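PDB 3WKY: prophenoloxidase b from Marsupenaeus japonicus, which probably oxidises phenols to quinones after activation of its precursor form, using a type 3 dicopper centre that carries bound oxygen. Local coordinates for residues S92-L96 with R123-S127. Sequence-based numbering, arbitrary orientation.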
ATOM      1  N   SER A  92     -48.945  11.018  40.480  1.00 35.06           N
ATOM      2  CA  SER A  92     -49.962  10.046  40.083  1.00 31.44           C
ATOM      3  C   SER A  92     -49.983   9.829  38.576  1.00 32.02           C
ATOM      4  O   SER A  92     -49.405  10.609  37.826  1.00 37.82           O
ATOM      5  CB  SER A  92     -51.350  10.514  40.531  1.00 42.56           C
ATOM      6  OG  SER A  92     -51.775  11.633  39.765  1.00 37.39           O
ATOM      7  N   LEU A  93     -50.677   8.780  38.139  1.00 31.69           N
ATOM      8  CA  LEU A  93     -50.828   8.523  36.712  1.00 35.60           C
ATOM      9  C   LEU A  93     -51.634   9.610  35.996  1.00 39.34           C
ATOM     10  O   LEU A  93     -51.384   9.902  34.826  1.00 36.83           O
ATOM     11  CB  LEU A  93     -51.428   7.141  36.469  1.00 34.33           C
ATOM     12  CG  LEU A  93     -50.542   5.989  36.953  1.00 39.16           C
ATOM     13  CD1 LEU A  93     -51.176   4.643  36.657  1.00 35.69           C
ATOM     14  CD2 LEU A  93     -49.146   6.086  36.323  1.00 36.93           C
ATOM     15  N   ASN A  94     -52.596  10.211  36.692  1.00 42.42           N
ATOM     16  CA  ASN A  94     -53.338  11.337  36.124  1.00 46.95           C
ATOM     17  C   ASN A  94     -52.421  12.530  35.870  1.00 37.92           C
ATOM     18  O   ASN A  94     -52.477  13.157  34.814  1.00 42.12           O
ATOM     19  CB  ASN A  94     -54.510  11.741  37.031  1.00 46.97           C
ATOM     20  CG  ASN A  94     -55.691  10.792  36.916  1.00 51.42           C
ATOM     21  OD1 ASN A  94     -56.083  10.400  35.817  1.00 61.66           O
ATOM     22  ND2 ASN A  94     -56.258  10.408  38.057  1.00 62.99           N
ATOM     23  N   VAL A  95     -51.574  12.836  36.847  1.00 33.80           N
ATOM     24  CA  VAL A  95     -50.597  13.904  36.695  1.00 32.44           C
ATOM     25  C   VAL A  95     -49.562  13.569  35.609  1.00 41.44           C
ATOM     26  O   VAL A  95     -49.163  14.439  34.828  1.00 35.90           O
ATOM     27  CB  VAL A  95     -49.902  14.207  38.031  1.00 41.65           C
ATOM     28  CG1 VAL A  95     -48.707  15.115  37.823  1.00 38.35           C
ATOM     29  CG2 VAL A  95     -50.892  14.837  39.010  1.00 43.71           C
ATOM     30  N   LEU A  96     -49.136  12.308  35.555  1.00 39.37           N
ATOM     31  CA  LEU A  96     -48.229  11.868  34.492  1.00 37.79           C
ATOM     32  C   LEU A  96     -48.852  12.137  33.123  1.00 35.59           C
ATOM     33  O   LEU A  96     -48.217  12.725  32.247  1.00 35.86           O
ATOM     34  CB  LEU A  96     -47.886  10.382  34.648  1.00 33.86           C
ATOM     35  CG  LEU A  96     -47.237   9.668  33.457  1.00 36.19           C
ATOM     36  CD1 LEU A  96     -45.981  10.381  33.029  1.00 32.45           C
ATOM     37  CD2 LEU A  96     -46.930   8.215  33.806  1.00 34.59           C
ATOM     38  N   ARG A 123     -41.483   2.928  36.680  1.00 23.18           N
ATOM     39  CA  ARG A 123     -42.608   3.121  37.605  1.00 25.62           C
ATOM     40  C   ARG A 123     -43.172   1.771  38.040  1.00 25.12           C
ATOM     41  O   ARG A 123     -43.395   0.885  37.209  1.00 23.28           O
ATOM     42  CB  ARG A 123     -43.712   3.981  36.989  1.00 25.57           C
ATOM     43  CG  ARG A 123     -43.386   5.475  36.918  1.00 30.18           C
ATOM     44  CD  ARG A 123     -44.595   6.272  36.428  1.00 27.89           C
ATOM     45  NE  ARG A 123     -45.711   6.259  37.382  1.00 32.35           N
ATOM     46  CZ  ARG A 123     -45.947   7.222  38.275  1.00 39.33           C
ATOM     47  NH1 ARG A 123     -45.150   8.281  38.342  1.00 33.01           N
ATOM     48  NH2 ARG A 123     -46.986   7.132  39.103  1.00 35.35           N
ATOM     49  N   LYS A 124     -43.404   1.623  39.342  1.00 25.42           N
ATOM     50  CA  LYS A 124     -43.919   0.367  39.885  1.00 27.87           C
ATOM     51  C   LYS A 124     -45.401   0.159  39.601  1.00 27.22           C
ATOM     52  O   LYS A 124     -45.882  -0.974  39.637  1.00 28.78           O
ATOM     53  CB  LYS A 124     -43.665   0.290  41.388  1.00 32.21           C
ATOM     54  CG  LYS A 124     -42.198   0.181  41.757  1.00 36.02           C
ATOM     55  CD  LYS A 124     -41.992   0.454  43.239  1.00 39.63           C
ATOM     56  CE  LYS A 124     -40.516   0.465  43.605  1.00 56.17           C
ATOM     57  NZ  LYS A 124     -39.910  -0.888  43.512  1.00 56.42           N
ATOM     58  N   ASP A 125     -46.117   1.241  39.306  1.00 29.91           N
ATOM     59  CA  ASP A 125     -47.551   1.134  39.047  1.00 29.70           C
ATOM     60  C   ASP A 125     -47.867   0.945  37.567  1.00 41.44           C
ATOM     61  O   ASP A 125     -49.039   0.932  37.166  1.00 31.97           O
ATOM     62  CB  ASP A 125     -48.317   2.331  39.635  1.00 33.55           C
ATOM     63  CG  ASP A 125     -47.800   3.667  39.138  1.00 44.19           C
ATOM     64  OD1 ASP A 125     -46.786   3.698  38.399  1.00 32.18           O
ATOM     65  OD2 ASP A 125     -48.407   4.698  39.504  1.00 32.54           O
ATOM     66  N   LEU A 126     -46.813   0.786  36.767  1.00 31.71           N
ATOM     67  CA  LEU A 126     -46.954   0.538  35.333  1.00 23.46           C
ATOM     68  C   LEU A 126     -46.268  -0.767  34.958  1.00 24.05           C
ATOM     69  O   LEU A 126     -45.277  -1.155  35.578  1.00 29.40           O
ATOM     70  CB  LEU A 126     -46.352   1.695  34.521  1.00 22.44           C
ATOM     71  CG  LEU A 126     -47.046   3.055  34.591  1.00 25.99           C
ATOM     72  CD1 LEU A 126     -46.319   4.060  33.695  1.00 26.31           C
ATOM     73  CD2 LEU A 126     -48.508   2.917  34.186  1.00 28.89           C
ATOM     74  N   SER A 127     -46.816  -1.455  33.962  1.00 25.37           N
ATOM     75  CA  SER A 127     -46.244  -2.705  33.469  1.00 30.15           C
ATOM     76  C   SER A 127     -45.840  -2.564  31.999  1.00 25.55           C
ATOM     77  O   SER A 127     -46.656  -2.179  31.161  1.00 27.98           O
ATOM     78  CB  SER A 127     -47.254  -3.845  33.614  1.00 34.30           C
ATOM     79  OG  SER A 127     -46.896  -4.950  32.801  1.00 42.93           O
TER
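Leu-93 reaches across to the ion pair of Arg-123 and Asp-125 chiefly with its CD2 methyl, which lies 3.6 Å from Arg-123 NE and 3.5 Å from Asp-125 OD2; CG and CD1 also touch that oxygen. Leucine suits the place because its methyls pack on Leu-126, CD2 to CD2 at 3.9 Å, and cover a carboxylate and guanidinium already paired with each other. One turn further on, Leu-96 swings out trans to its own N (chi1 165°), which carries its CD2 to 4.0 Å from Arg-123 CD. Arginine serves both needs here: its CD methylene packs on Leu-96, while a bend at chi3 (67°) brings the guanidinium to Asp-125. The grip is side-on, Arg-123 NE to Asp-125 OD1 at 3.0 Å and Arg-123 NH2 to Asp-125 OD2 at 2.8 Å, each oxygen using its syn lone pair; OD2 lies in the guanidinium plane, OD1 is tilted from it. Both partners lie in a type I turn from Arg-123 to Leu-126, whose closing bond is weak. Across the contact, Ser-92 N-caps helix 93-103, its OG accepting from Val-95 N. Arg-123 NH1 also bonds Ala-90 O, tying the exit of helix 109-122 to the link between helices 74-89 and 93-103 in the hemocyanin-type all-alpha region, where Leu-11 of helix 9-12 touches Leu-96 and Leu-126.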